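Local coordinates for fibronectin type III domain-containing protein (Simiduia agarivorans, PDB 6P2K), which probably hydrolyses xyloglucan or related beta-glucans as a family GH74 glycoside hydrolase, this chain being the beta-propeller part of a longer protein that also carries fibronectin type III domains, at residues V459-A464 with L479-L484; V494-G499 with R541-H546; N501-L506 with G549-V554; P521-M526 with M533-D538. All blocks are in the same frame, centred on the assembly; numbering follows the deposited sequence.

Contact 1 of 4, residues V459-A464 with L479-L484; sequences VPTVVA and LWAKRL. With PE3 (3,6,9,12,15,18,21,24,27,30,33,36,39-tridecaoxahentetracontane-1,41-diol), chain V.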
loop_
_atom_site.group_PDB
_atom_site.type_symbol
_atom_site.label_atom_id
_atom_site.label_comp_id
_atom_site.label_asym_id
_atom_site.label_seq_id
_atom_site.Cartn_x
_atom_site.Cartn_y
_atom_site.Cartn_z
ATOM N N VAL B 459 13.409 -3.655 -16.610
ATOM C CA VAL B 459 12.234 -2.839 -16.906
ATOM C C VAL B 459 12.626 -1.804 -17.956
ATOM O O VAL B 459 13.533 -0.998 -17.700
ATOM C CB VAL B 459 11.685 -2.156 -15.642
ATOM C CG1 VAL B 459 10.337 -1.515 -15.921
ATOM C CG2 VAL B 459 11.568 -3.156 -14.498
ATOM N N PRO B 460 11.979 -1.780 -19.121
ATOM C CA PRO B 460 12.303 -0.754 -20.118
ATOM C C PRO B 460 12.013 0.634 -19.570
ATOM O O PRO B 460 10.996 0.863 -18.913
ATOM C CB PRO B 460 11.391 -1.103 -21.300
ATOM C CG PRO B 460 10.274 -1.903 -20.706
ATOM C CD PRO B 460 10.868 -2.648 -19.546
ATOM N N THR B 461 12.926 1.562 -19.841
ATOM C CA THR B 461 12.918 2.863 -19.187
ATOM C C THR B 461 13.245 3.945 -20.203
ATOM O O THR B 461 14.328 3.933 -20.799
ATOM C CB THR B 461 13.927 2.892 -18.034
ATOM O OG1 THR B 461 13.622 1.838 -17.112
ATOM C CG2 THR B 461 13.886 4.231 -17.309
ATOM N N VAL B 462 12.311 4.880 -20.392
ATOM C CA VAL B 462 12.564 6.035 -21.240
ATOM C C VAL B 462 13.631 6.905 -20.593
ATOM O O VAL B 462 13.617 7.128 -19.378
ATOM C CB VAL B 462 11.267 6.838 -21.454
ATOM C CG1 VAL B 462 11.374 7.717 -22.696
ATOM C CG2 VAL B 462 10.064 5.910 -21.527
ATOM N N VAL B 463 14.571 7.393 -21.400
ATOM C CA VAL B 463 15.524 8.413 -20.981
ATOM C C VAL B 463 15.356 9.615 -21.899
ATOM O O VAL B 463 15.088 9.457 -23.096
ATOM C CB VAL B 463 16.983 7.906 -21.003
ATOM C CG1 VAL B 463 17.148 6.742 -20.050
ATOM C CG2 VAL B 463 17.407 7.509 -22.417
ATOM N N ALA B 464 15.496 10.815 -21.339
ATOM C CA ALA B 464 15.232 12.019 -22.111
ATOM C C ALA B 464 16.086 13.177 -21.619
ATOM O O ALA B 464 16.317 13.333 -20.416
ATOM C CB ALA B 464 13.749 12.410 -22.041
ATOM N N LEU B 479 18.807 15.041 -17.301
ATOM C CA LEU B 479 18.526 13.659 -17.666
ATOM C C LEU B 479 17.328 13.167 -16.859
ATOM O O LEU B 479 17.384 13.115 -15.626
ATOM C CB LEU B 479 19.750 12.780 -17.416
ATOM C CG LEU B 479 19.627 11.301 -17.780
ATOM C CD1 LEU B 479 19.564 11.123 -19.292
ATOM C CD2 LEU B 479 20.789 10.528 -17.187
ATOM N N TRP B 480 16.245 12.821 -17.553
ATOM C CA TRP B 480 15.042 12.293 -16.928
ATOM C C TRP B 480 14.828 10.845 -17.349
ATOM O O TRP B 480 15.260 10.422 -18.427
ATOM C CB TRP B 480 13.808 13.126 -17.293
ATOM C CG TRP B 480 13.858 14.541 -16.792
ATOM C CD1 TRP B 480 14.607 15.566 -17.298
ATOM C CD2 TRP B 480 13.121 15.089 -15.691
ATOM N NE1 TRP B 480 14.387 16.715 -16.576
ATOM C CE2 TRP B 480 13.478 16.448 -15.585
ATOM C CE3 TRP B 480 12.195 14.559 -14.783
ATOM C CZ2 TRP B 480 12.941 17.287 -14.610
ATOM C CZ3 TRP B 480 11.662 15.392 -13.813
ATOM C CH2 TRP B 480 12.039 16.742 -13.733
ATOM N N ALA B 481 14.148 10.089 -16.488
ATOM C CA ALA B 481 13.922 8.667 -16.712
ATOM C C ALA B 481 12.501 8.301 -16.316
ATOM O O ALA B 481 12.028 8.711 -15.251
ATOM C CB ALA B 481 14.921 7.822 -15.915
ATOM N N LYS B 482 11.823 7.529 -17.167
ATOM C CA LYS B 482 10.482 7.025 -16.873
ATOM C C LYS B 482 10.488 5.510 -17.020
ATOM O O LYS B 482 10.605 4.991 -18.135
ATOM C CB LYS B 482 9.422 7.644 -17.786
ATOM C CG LYS B 482 8.109 6.852 -17.788
ATOM C CD LYS B 482 7.028 7.517 -18.622
ATOM C CE LYS B 482 6.464 8.742 -17.914
ATOM N NZ LYS B 482 5.361 9.381 -18.695
ATOM N N ARG B 483 10.357 4.807 -15.900
ATOM C CA ARG B 483 10.247 3.357 -15.942
ATOM C C ARG B 483 8.880 2.963 -16.486
ATOM O O ARG B 483 7.846 3.418 -15.986
ATOM C CB ARG B 483 10.465 2.771 -14.550
ATOM C CG ARG B 483 11.917 2.795 -14.105
ATOM C CD ARG B 483 12.040 2.589 -12.604
ATOM N NE ARG B 483 11.736 3.810 -11.861
ATOM C CZ ARG B 483 12.088 4.020 -10.597
ATOM N NH1 ARG B 483 12.765 3.088 -9.935
ATOM N NH2 ARG B 483 11.770 5.162 -9.997
ATOM N N LEU B 484 8.875 2.130 -17.524
ATOM C CA LEU B 484 7.633 1.703 -18.166
ATOM C C LEU B 484 7.095 0.458 -17.460
ATOM O O LEU B 484 7.023 -0.642 -18.014
ATOM C CB LEU B 484 7.860 1.466 -19.654
ATOM C CG LEU B 484 8.301 2.708 -20.436
ATOM C CD1 LEU B 484 8.721 2.340 -21.854
ATOM C CD2 LEU B 484 7.192 3.753 -20.454
HETATM O O43 PE3 V . 13.391 -4.851 -20.880
HETATM C C42 PE3 V . 14.427 -4.576 -21.825
HETATM C C41 PE3 V . 14.221 -3.187 -22.433
HETATM O O40 PE3 V . 15.280 -2.970 -23.374
HETATM C C39 PE3 V . 15.151 -1.692 -24.009
HETATM C C38 PE3 V . 16.303 -1.521 -24.991
HETATM O O37 PE3 V . 16.261 -2.564 -25.983
#

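Contact 2 of 4, residues V494-G499 with R541-H546; sequences VELAGG and RALDYH. With ZN (zinc ion), chain O.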
loop_
_atom_site.group_PDB
_atom_site.type_symbol
_atom_site.label_atom_id
_atom_site.label_comp_id
_atom_site.label_asym_id
_atom_site.label_seq_id
_atom_site.Cartn_x
_atom_site.Cartn_y
_atom_site.Cartn_z
ATOM N N VAL B 494 11.194 10.917 -13.392
ATOM C CA VAL B 494 12.056 11.391 -12.316
ATOM C C VAL B 494 13.341 11.922 -12.936
ATOM O O VAL B 494 13.814 11.399 -13.951
ATOM C CB VAL B 494 12.367 10.285 -11.283
ATOM C CG1 VAL B 494 11.092 9.825 -10.588
ATOM C CG2 VAL B 494 13.080 9.109 -11.939
ATOM N N GLU B 495 13.897 12.972 -12.338
ATOM C CA GLU B 495 15.137 13.564 -12.823
ATOM C C GLU B 495 16.330 12.878 -12.172
ATOM O O GLU B 495 16.406 12.785 -10.943
ATOM C CB GLU B 495 15.179 15.064 -12.535
ATOM C CG GLU B 495 16.426 15.745 -13.090
ATOM C CD GLU B 495 16.563 17.181 -12.634
ATOM O OE1 GLU B 495 16.415 17.443 -11.422
ATOM O OE2 GLU B 495 16.815 18.051 -13.490
ATOM N N LEU B 496 17.269 12.421 -12.997
ATOM C CA LEU B 496 18.427 11.682 -12.506
ATOM C C LEU B 496 19.690 12.525 -12.385
ATOM O O LEU B 496 20.506 12.259 -11.498
ATOM C CB LEU B 496 18.717 10.484 -13.418
ATOM C CG LEU B 496 17.769 9.284 -13.285
ATOM C CD1 LEU B 496 18.184 8.161 -14.229
ATOM C CD2 LEU B 496 17.724 8.788 -11.839
ATOM N N ALA B 497 19.877 13.529 -13.241
ATOM C CA ALA B 497 21.134 14.269 -13.247
ATOM C C ALA B 497 20.959 15.580 -14.000
ATOM O O ALA B 497 20.012 15.757 -14.769
ATOM C CB ALA B 497 22.262 13.444 -13.879
ATOM N N GLY B 498 21.901 16.493 -13.773
ATOM C CA GLY B 498 21.940 17.740 -14.510
ATOM C C GLY B 498 21.237 18.898 -13.835
ATOM O O GLY B 498 21.254 19.018 -12.605
ATOM N N GLY B 499 20.612 19.760 -14.636
ATOM C CA GLY B 499 19.987 20.959 -14.133
ATOM C C GLY B 499 21.020 22.014 -13.798
ATOM O O GLY B 499 22.229 21.782 -13.896
ATOM N N ARG B 541 21.035 1.044 -11.214
ATOM C CA ARG B 541 21.722 1.469 -9.998
ATOM C C ARG B 541 21.457 2.941 -9.702
ATOM O O ARG B 541 21.245 3.323 -8.546
ATOM C CB ARG B 541 23.221 1.206 -10.135
ATOM C CG ARG B 541 24.031 1.492 -8.890
ATOM C CD ARG B 541 25.413 0.873 -9.004
ATOM N NE ARG B 541 26.162 0.960 -7.753
ATOM C CZ ARG B 541 27.297 1.635 -7.608
ATOM N NH1 ARG B 541 27.823 2.284 -8.640
ATOM N NH2 ARG B 541 27.910 1.660 -6.432
ATOM N N ALA B 542 21.468 3.785 -10.737
ATOM C CA ALA B 542 21.143 5.194 -10.537
ATOM C C ALA B 542 19.725 5.357 -10.008
ATOM O O ALA B 542 19.458 6.234 -9.177
ATOM C CB ALA B 542 21.320 5.964 -11.844
ATOM N N LEU B 543 18.801 4.513 -10.472
ATOM C CA LEU B 543 17.443 4.578 -9.953
ATOM C C LEU B 543 17.358 4.021 -8.535
ATOM O O LEU B 543 16.532 4.488 -7.742
ATOM C CB LEU B 543 16.487 3.854 -10.900
ATOM C CG LEU B 543 16.225 4.655 -12.182
ATOM C CD1 LEU B 543 15.668 3.794 -13.305
ATOM C CD2 LEU B 543 15.293 5.825 -11.895
ATOM N N ASP B 544 18.205 3.040 -8.192
ATOM C CA ASP B 544 18.261 2.560 -6.811
ATOM C C ASP B 544 18.583 3.707 -5.861
ATOM O O ASP B 544 17.917 3.885 -4.834
ATOM C CB ASP B 544 19.287 1.417 -6.668
ATOM C CG ASP B 544 18.805 0.120 -7.298
ATOM O OD1 ASP B 544 17.616 0.036 -7.669
ATOM O OD2 ASP B 544 19.620 -0.818 -7.418
ATOM N N TYR B 545 19.586 4.518 -6.205
ATOM C CA TYR B 545 19.932 5.665 -5.373
ATOM C C TYR B 545 18.814 6.698 -5.361
ATOM O O TYR B 545 18.499 7.266 -4.309
ATOM C CB TYR B 545 21.230 6.308 -5.865
ATOM C CG TYR B 545 22.478 5.656 -5.330
ATOM C CD1 TYR B 545 22.823 4.364 -5.705
ATOM C CD2 TYR B 545 23.318 6.332 -4.452
ATOM C CE1 TYR B 545 23.966 3.761 -5.222
ATOM C CE2 TYR B 545 24.463 5.735 -3.962
ATOM C CZ TYR B 545 24.781 4.448 -4.352
ATOM O OH TYR B 545 25.919 3.846 -3.874
ATOM N N HIS B 546 18.206 6.960 -6.522
ATOM C CA HIS B 546 17.176 7.990 -6.587
ATOM C C HIS B 546 15.989 7.644 -5.700
ATOM O O HIS B 546 15.434 8.518 -5.024
ATOM C CB HIS B 546 16.709 8.202 -8.027
ATOM C CG HIS B 546 15.534 9.123 -8.134
ATOM N ND1 HIS B 546 14.234 8.696 -7.953
ATOM C CD2 HIS B 546 15.464 10.454 -8.368
ATOM C CE1 HIS B 546 13.414 9.723 -8.084
ATOM N NE2 HIS B 546 14.135 10.801 -8.340
HETATM ZN ZN ZN O . 21.237 -0.887 -5.859
HETATM O O HOH W 1 22.109 -2.591 -6.379
HETATM O O HOH W 2 22.629 0.721 -5.657
#

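Contact 3 of 4, residues N501-L506 with G549-V554; sequences NAKAGL and GETLPV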
loop_
_atom_site.group_PDB
_atom_site.type_symbol
_atom_site.label_atom_id
_atom_site.label_comp_id
_atom_site.label_asym_id
_atom_site.label_seq_id
_atom_site.Cartn_x
_atom_site.Cartn_y
_atom_site.Cartn_z
ATOM N N ASN B 501 21.869 23.073 -10.916
ATOM C CA ASN B 501 22.648 22.711 -9.738
ATOM C C ASN B 501 23.537 21.492 -9.969
ATOM O O ASN B 501 24.124 20.980 -9.009
ATOM C CB ASN B 501 21.730 22.480 -8.531
ATOM C CG ASN B 501 20.574 21.553 -8.832
ATOM O OD1 ASN B 501 20.763 20.447 -9.333
ATOM N ND2 ASN B 501 19.363 21.997 -8.511
ATOM N N ALA B 502 23.647 21.025 -11.216
ATOM C CA ALA B 502 24.599 19.978 -11.598
ATOM C C ALA B 502 24.417 18.714 -10.756
ATOM O O ALA B 502 25.370 18.169 -10.193
ATOM C CB ALA B 502 26.038 20.492 -11.514
ATOM N N LYS B 503 23.170 18.257 -10.668
ATOM C CA LYS B 503 22.861 17.024 -9.958
ATOM C C LYS B 503 23.675 15.868 -10.527
ATOM O O LYS B 503 23.886 15.776 -11.739
ATOM C CB LYS B 503 21.363 16.736 -10.069
ATOM C CG LYS B 503 20.892 15.431 -9.457
ATOM C CD LYS B 503 19.395 15.256 -9.705
ATOM C CE LYS B 503 18.827 14.063 -8.955
ATOM N NZ LYS B 503 18.849 14.285 -7.479
ATOM N N ALA B 504 24.159 15.001 -9.635
ATOM C CA ALA B 504 24.972 13.835 -9.982
ATOM C C ALA B 504 26.294 14.214 -10.640
ATOM O O ALA B 504 26.960 13.361 -11.238
ATOM C CB ALA B 504 24.203 12.857 -10.880
ATOM N N GLY B 505 26.701 15.476 -10.536
ATOM C CA GLY B 505 27.921 15.902 -11.192
ATOM C C GLY B 505 27.812 16.103 -12.688
ATOM O O GLY B 505 28.834 16.336 -13.339
ATOM N N LEU B 506 26.613 16.009 -13.257
ATOM C CA LEU B 506 26.428 16.294 -14.675
ATOM C C LEU B 506 26.282 17.798 -14.871
ATOM O O LEU B 506 25.383 18.401 -14.278
ATOM C CB LEU B 506 25.206 15.565 -15.217
ATOM C CG LEU B 506 24.922 15.701 -16.718
ATOM C CD1 LEU B 506 25.988 14.995 -17.543
ATOM C CD2 LEU B 506 23.535 15.159 -17.051
ATOM N N GLY B 549 16.045 8.770 -2.102
ATOM C CA GLY B 549 16.319 10.176 -1.874
ATOM C C GLY B 549 17.789 10.515 -1.943
ATOM O O GLY B 549 18.249 11.410 -1.228
ATOM N N GLU B 550 18.547 9.803 -2.774
ATOM C CA GLU B 550 19.980 10.012 -2.925
ATOM C C GLU B 550 20.301 10.151 -4.407
ATOM O O GLU B 550 19.421 10.056 -5.268
ATOM C CB GLU B 550 20.778 8.865 -2.290
ATOM C CG GLU B 550 20.663 8.791 -0.773
ATOM C CD GLU B 550 21.292 9.983 -0.071
ATOM O OE1 GLU B 550 20.849 10.315 1.050
ATOM O OE2 GLU B 550 22.230 10.586 -0.631
ATOM N N THR B 551 21.576 10.377 -4.712
ATOM C CA THR B 551 21.998 10.572 -6.091
ATOM C C THR B 551 23.314 9.853 -6.329
ATOM O O THR B 551 24.276 10.048 -5.582
ATOM C CB THR B 551 22.147 12.059 -6.427
ATOM O OG1 THR B 551 20.985 12.765 -5.980
ATOM C CG2 THR B 551 22.294 12.241 -7.927
ATOM N N LEU B 552 23.344 9.032 -7.351
ATOM C CA LEU B 552 24.555 8.357 -7.801
ATOM C C LEU B 552 25.251 9.210 -8.853
ATOM O O LEU B 552 24.613 9.603 -9.836
ATOM C CB LEU B 552 24.221 6.995 -8.387
ATOM C CG LEU B 552 25.404 6.196 -8.925
ATOM C CD1 LEU B 552 26.175 5.557 -7.778
ATOM C CD2 LEU B 552 24.925 5.144 -9.910
ATOM N N PRO B 553 26.534 9.529 -8.683
ATOM C CA PRO B 553 27.218 10.376 -9.669
ATOM C C PRO B 553 27.251 9.727 -11.043
ATOM O O PRO B 553 27.298 8.502 -11.174
ATOM C CB PRO B 553 28.633 10.524 -9.093
ATOM C CG PRO B 553 28.482 10.245 -7.635
ATOM C CD PRO B 553 27.398 9.209 -7.535
ATOM N N VAL B 554 27.215 10.568 -12.076
ATOM C CA VAL B 554 27.487 10.108 -13.433
ATOM C C VAL B 554 28.994 9.940 -13.569
ATOM O O VAL B 554 29.754 10.306 -12.664
ATOM C CB VAL B 554 26.942 11.080 -14.495
ATOM C CG1 VAL B 554 25.438 11.254 -14.345
ATOM C CG2 VAL B 554 27.652 12.425 -14.401
HETATM O O HOH W 3 17.969 11.807 -6.524
HETATM O O HOH W 4 30.406 12.899 -11.453
#

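Contact 4 of 4, residues P521-M526 with M533-D538; sequences PAKVFM and MYMVED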
loop_
_atom_site.group_PDB
_atom_site.type_symbol
_atom_site.label_atom_id
_atom_site.label_comp_id
_atom_site.label_asym_id
_atom_site.label_seq_id
_atom_site.Cartn_x
_atom_site.Cartn_y
_atom_site.Cartn_z
ATOM N N PRO B 521 21.981 -2.249 -22.675
ATOM C CA PRO B 521 20.951 -1.204 -22.585
ATOM C C PRO B 521 20.777 -0.606 -21.198
ATOM O O PRO B 521 19.917 0.265 -21.027
ATOM C CB PRO B 521 19.676 -1.930 -23.040
ATOM C CG PRO B 521 19.947 -3.375 -22.770
ATOM C CD PRO B 521 21.418 -3.570 -22.999
ATOM N N ALA B 522 21.551 -1.035 -20.202
ATOM C CA ALA B 522 21.572 -0.335 -18.926
ATOM C C ALA B 522 22.515 0.861 -18.943
ATOM O O ALA B 522 22.423 1.722 -18.060
ATOM C CB ALA B 522 21.971 -1.295 -17.802
ATOM N N LYS B 523 23.405 0.934 -19.928
ATOM C CA LYS B 523 24.420 1.976 -20.016
ATOM C C LYS B 523 23.944 3.078 -20.954
ATOM O O LYS B 523 23.510 2.796 -22.076
ATOM C CB LYS B 523 25.742 1.384 -20.511
ATOM C CG LYS B 523 26.835 2.400 -20.804
ATOM C CD LYS B 523 28.186 1.706 -20.979
ATOM C CE LYS B 523 28.621 1.019 -19.691
ATOM N NZ LYS B 523 29.904 0.268 -19.849
ATOM N N VAL B 524 24.027 4.328 -20.495
ATOM C CA VAL B 524 23.503 5.477 -21.231
ATOM C C VAL B 524 24.605 6.517 -21.382
ATOM O O VAL B 524 25.274 6.862 -20.403
ATOM C CB VAL B 524 22.276 6.096 -20.530
ATOM C CG1 VAL B 524 21.655 7.177 -21.406
ATOM C CG2 VAL B 524 21.244 5.020 -20.187
ATOM N N PHE B 525 24.781 7.025 -22.604
ATOM C CA PHE B 525 25.735 8.083 -22.908
ATOM C C PHE B 525 25.004 9.401 -23.140
ATOM O O PHE B 525 23.860 9.418 -23.607
ATOM C CB PHE B 525 26.564 7.758 -24.157
ATOM C CG PHE B 525 27.438 6.546 -24.019
ATOM C CD1 PHE B 525 28.719 6.654 -23.503
ATOM C CD2 PHE B 525 26.988 5.301 -24.435
ATOM C CE1 PHE B 525 29.530 5.537 -23.384
ATOM C CE2 PHE B 525 27.795 4.181 -24.322
ATOM C CZ PHE B 525 29.065 4.298 -23.795
ATOM N N MET B 526 25.682 10.506 -22.830
ATOM C CA MET B 526 25.138 11.836 -23.071
ATOM C C MET B 526 26.289 12.826 -23.209
ATOM O O MET B 526 27.324 12.682 -22.555
ATOM C CB MET B 526 24.192 12.268 -21.943
ATOM C CG MET B 526 24.860 12.362 -20.573
ATOM S SD MET B 526 23.854 11.671 -19.238
ATOM C CE MET B 526 23.909 9.920 -19.635
ATOM N N MET B 533 31.508 14.509 -22.596
ATOM C CA MET B 533 30.662 13.326 -22.653
ATOM C C MET B 533 30.643 12.617 -21.308
ATOM O O MET B 533 31.687 12.430 -20.673
ATOM C CB MET B 533 31.127 12.353 -23.735
ATOM C CG MET B 533 30.129 11.225 -23.972
ATOM S SD MET B 533 30.449 10.274 -25.463
ATOM C CE MET B 533 29.660 11.306 -26.693
ATOM N N TYR B 534 29.448 12.209 -20.890
ATOM C CA TYR B 534 29.240 11.577 -19.599
ATOM C C TYR B 534 28.470 10.279 -19.792
ATOM O O TYR B 534 27.834 10.052 -20.825
ATOM C CB TYR B 534 28.500 12.511 -18.632
ATOM C CG TYR B 534 29.284 13.767 -18.337
ATOM C CD1 TYR B 534 29.335 14.810 -19.255
ATOM C CD2 TYR B 534 29.994 13.903 -17.151
ATOM C CE1 TYR B 534 30.066 15.952 -18.998
ATOM C CE2 TYR B 534 30.720 15.045 -16.884
ATOM C CZ TYR B 534 30.758 16.062 -17.813
ATOM O OH TYR B 534 31.482 17.201 -17.554
ATOM N N MET B 535 28.546 9.422 -18.781
ATOM C CA MET B 535 28.032 8.065 -18.880
ATOM C C MET B 535 27.304 7.703 -17.598
ATOM O O MET B 535 27.798 7.975 -16.501
ATOM C CB MET B 535 29.178 7.078 -19.140
ATOM C CG MET B 535 28.766 5.622 -19.205
ATOM S SD MET B 535 30.113 4.580 -19.802
ATOM C CE MET B 535 31.202 4.573 -18.378
ATOM N N VAL B 536 26.124 7.112 -17.740
ATOM C CA VAL B 536 25.463 6.401 -16.654
ATOM C C VAL B 536 25.789 4.927 -16.850
ATOM O O VAL B 536 25.287 4.288 -17.782
ATOM C CB VAL B 536 23.952 6.655 -16.637
ATOM C CG1 VAL B 536 23.279 5.758 -15.606
ATOM C CG2 VAL B 536 23.668 8.124 -16.335
ATOM N N GLU B 537 26.654 4.392 -15.988
ATOM C CA GLU B 537 27.139 3.028 -16.176
ATOM C C GLU B 537 25.999 2.018 -16.104
ATOM O O GLU B 537 25.936 1.082 -16.910
ATOM C CB GLU B 537 28.209 2.712 -15.131
ATOM C CG GLU B 537 28.662 1.263 -15.118
ATOM C CD GLU B 537 29.736 0.987 -16.151
ATOM O OE1 GLU B 537 29.802 -0.155 -16.659
ATOM O OE2 GLU B 537 30.515 1.917 -16.454
ATOM N N ASP B 538 25.089 2.195 -15.148
ATOM C CA ASP B 538 23.945 1.300 -14.990
ATOM C C ASP B 538 22.781 2.144 -14.493
ATOM O O ASP B 538 22.810 2.627 -13.357
ATOM C CB ASP B 538 24.262 0.165 -14.018
ATOM C CG ASP B 538 23.169 -0.891 -13.970
ATOM O OD1 ASP B 538 21.993 -0.537 -13.739
ATOM O OD2 ASP B 538 23.489 -2.082 -14.164
#

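Contact 1 of 4, residues V459-A464 with L479-L484
Val462 and Leu484 make the closest apolar side-chain approach: CG2 of Val462 lies 3.7 Å from CD2 of Leu484, and the two chains cross obliquely. CG2 reaches this place because it stands anti to the carbonyl carbon of Val462, beside its backbone N. On the other face of the sheet Thr461 and Arg483 run side by side in the same direction, with OG1 of Thr461 3.6 Å from CG of Arg483. Thr461 OG1 also donates to Val459 O at 2.9 Å, from a position 43° out of the carbonyl plane, and so its rotation is fixed within its own strand.

The backbone supplies the frame. Val462 and Lys482 exchange two bonds, Val462 N to Lys482 O at 2.8 Å and Lys482 N to Val462 O at 2.9 Å; Ala464 and Trp480 form a second such pair. Leu484 N then bonds Pro460 O at 2.8 Å. Between the two pairs, CA of Ala481 comes within 3.1 Å of Val462 O, a CA-H...O contact.

Further out, the Lys482 ammonium is salt-bridged to Glu424 and the Arg483 guanidinium to Asp547. A bound polyethylene glycol chain touches the ring of Pro460. Two strands 154° apart in direction and bonded in antiparallel register form a beta hairpin, here the two inner strands of a four-stranded propeller blade.

Contact 2 of 4, residues V494-G499 with R541-H546
Val494 lies over one face of the His546 ring in a CH-pi contact: its CG2 is 4.1 Å from the ring centroid and 17° off the normal. Val494 CB stands on the same side of the ring plane, near the CE1 and NE2 corner, 3.4 Å from His546 CE1. CG of His546 is anti to the backbone N (chi1 173°), which carries CG toward Val494.

Apolar contacts extend this patch. Leu496 CD2 meets Leu543 CD2 at 3.8 Å, the two side chains crossing at about a right angle, and Val494 CG2 is 4.0 Å from the same methyl of Leu543.

Polar links lead outward. NE2 of His546 is hydrogen-bonded to Glu389 of the third subunit; an alanine in place of His546 would probably leave that carboxylate without this mate and open a gap beside Val494. Away from the strand, Asp544 OD2 binds a zinc ion at 2.2 Å together with two waters, and Asp544 of the second subunit completes the site.

Helix 539-547 directly follows strand 532-536. Its 541-546 portion runs at 114° to the 494-496 piece of strand 493-496, an edge strand of the preceding blade, with the axes of these short segments 9.6 Å apart at closest approach.

Contact 3 of 4, residues N501-L506 with G549-V554
The flat groups that Ala504 and Val554 bring together are peptides, with no aromatic ring involved. Val554 N donates in the carbonyl plane to Ala504 O at 2.9 Å, with a C=O...N angle of 148°. CG2 of Val554 also comes within 3.4 Å of this oxygen, and CA of Pro553 makes a CA-H...O contact with it. A water bonded to Val554 O reaches the same oxygen only weakly.

The methyl of Ala504 packs on the facing loop, its CB lying 3.4 Å from Leu552 O and 3.6 Å from Thr551 CG2. Val554 CG1 closes on this methyl from 4.0 Å.

Lys503 supplies the polar end. Its chain is extended until the last torsion (chi4 68°), which swings NZ to donate to Thr551 OG1 at 3.0 Å. NZ also donates to a water at 2.8 Å, and that water in turn donates to Glu550 O. The Thr551 hydroxyl is bonded as well to Ser380 O of the third subunit. A methionine in place of Lys503 would probably leave Thr551 OG1 without this donor and the bridging water without one of its partners.

Two overlapping beta turns, type II from Ala502 and type I' from Lys503, shape the loop between strands 493-496 and 511-516. The facing loop leaves helix 539-547 through a Schellman motif at Gly549 and enters strand 555-559, while Leu506 and Val554 settle on Tyr534 of strand 532-536.

Contact 4 of 4, residues P521-M526 with M533-D538
Phe525 and Met535 lie side by side and point the same way, a Met-aromatic contact. SD of Met535 is 4.6 Å from the centroid of the Phe525 ring and 45° off its normal, so the sulfur approaches obliquely. The same sulfur touches CD of Lys523 at 3.7 Å, which makes the Met535 side chain a bridge between the Phe525 ring and the methylene chain of Lys523.

Lys523 runs on past that sulfur and bends at its third torsion (chi3 -64°), which turns CE toward Glu537. NZ then forms a salt bridge with Glu537 OE1 at 3.2 Å, weak as a hydrogen bond; the ammonium has a second anionic partner in Glu580.

On the opposite face of the sheet Met526 and Tyr534 cross at about a right angle, with CG of Met526 4.1 Å from CB of Tyr534. The Met526 chain folds back at its second and third torsions, and its CE lands 3.8 Å from Val536 CG2. Beyond the strands, the methyl of Ala522 rests against the carboxylate of Asp538, with CB 4.0 Å from OD2.

Backbone bonds set this register. Tyr534 N donates to Met526 O at 2.7 Å with an N-H...O angle of 176°, and Val536 N donates to Val524 O at 2.8 Å; both bonds are returned by the partner residue. Asp538 is the N-cap of the following helix, its OD1 accepting from Arg541 N. The whole is a beta hairpin forming the two inner strands of a four-stranded antiparallel blade of the beta-propeller.

In the fold
Contacts 1 and 4 are buried hairpins inside neighbouring blades, held by paired backbone bonds, and they meet where Leu479 packs on Met526 and Val536. Contact 2 is also buried but joins a strand to a helix through methyl and imidazole packing; it shares a sheet with contact 1, since strands 478-483 and 493-496 are neighbours. Contact 3 lies at the surface, where a lysine, waters and one backbone bond tie two loops together. It alternates with contact 2 along the chain and adjoins it through Gly498 and Lys503, while contact 4 is nested inside the loops that both close. Other subunits reach contacts 2 and 3, not the two hairpins.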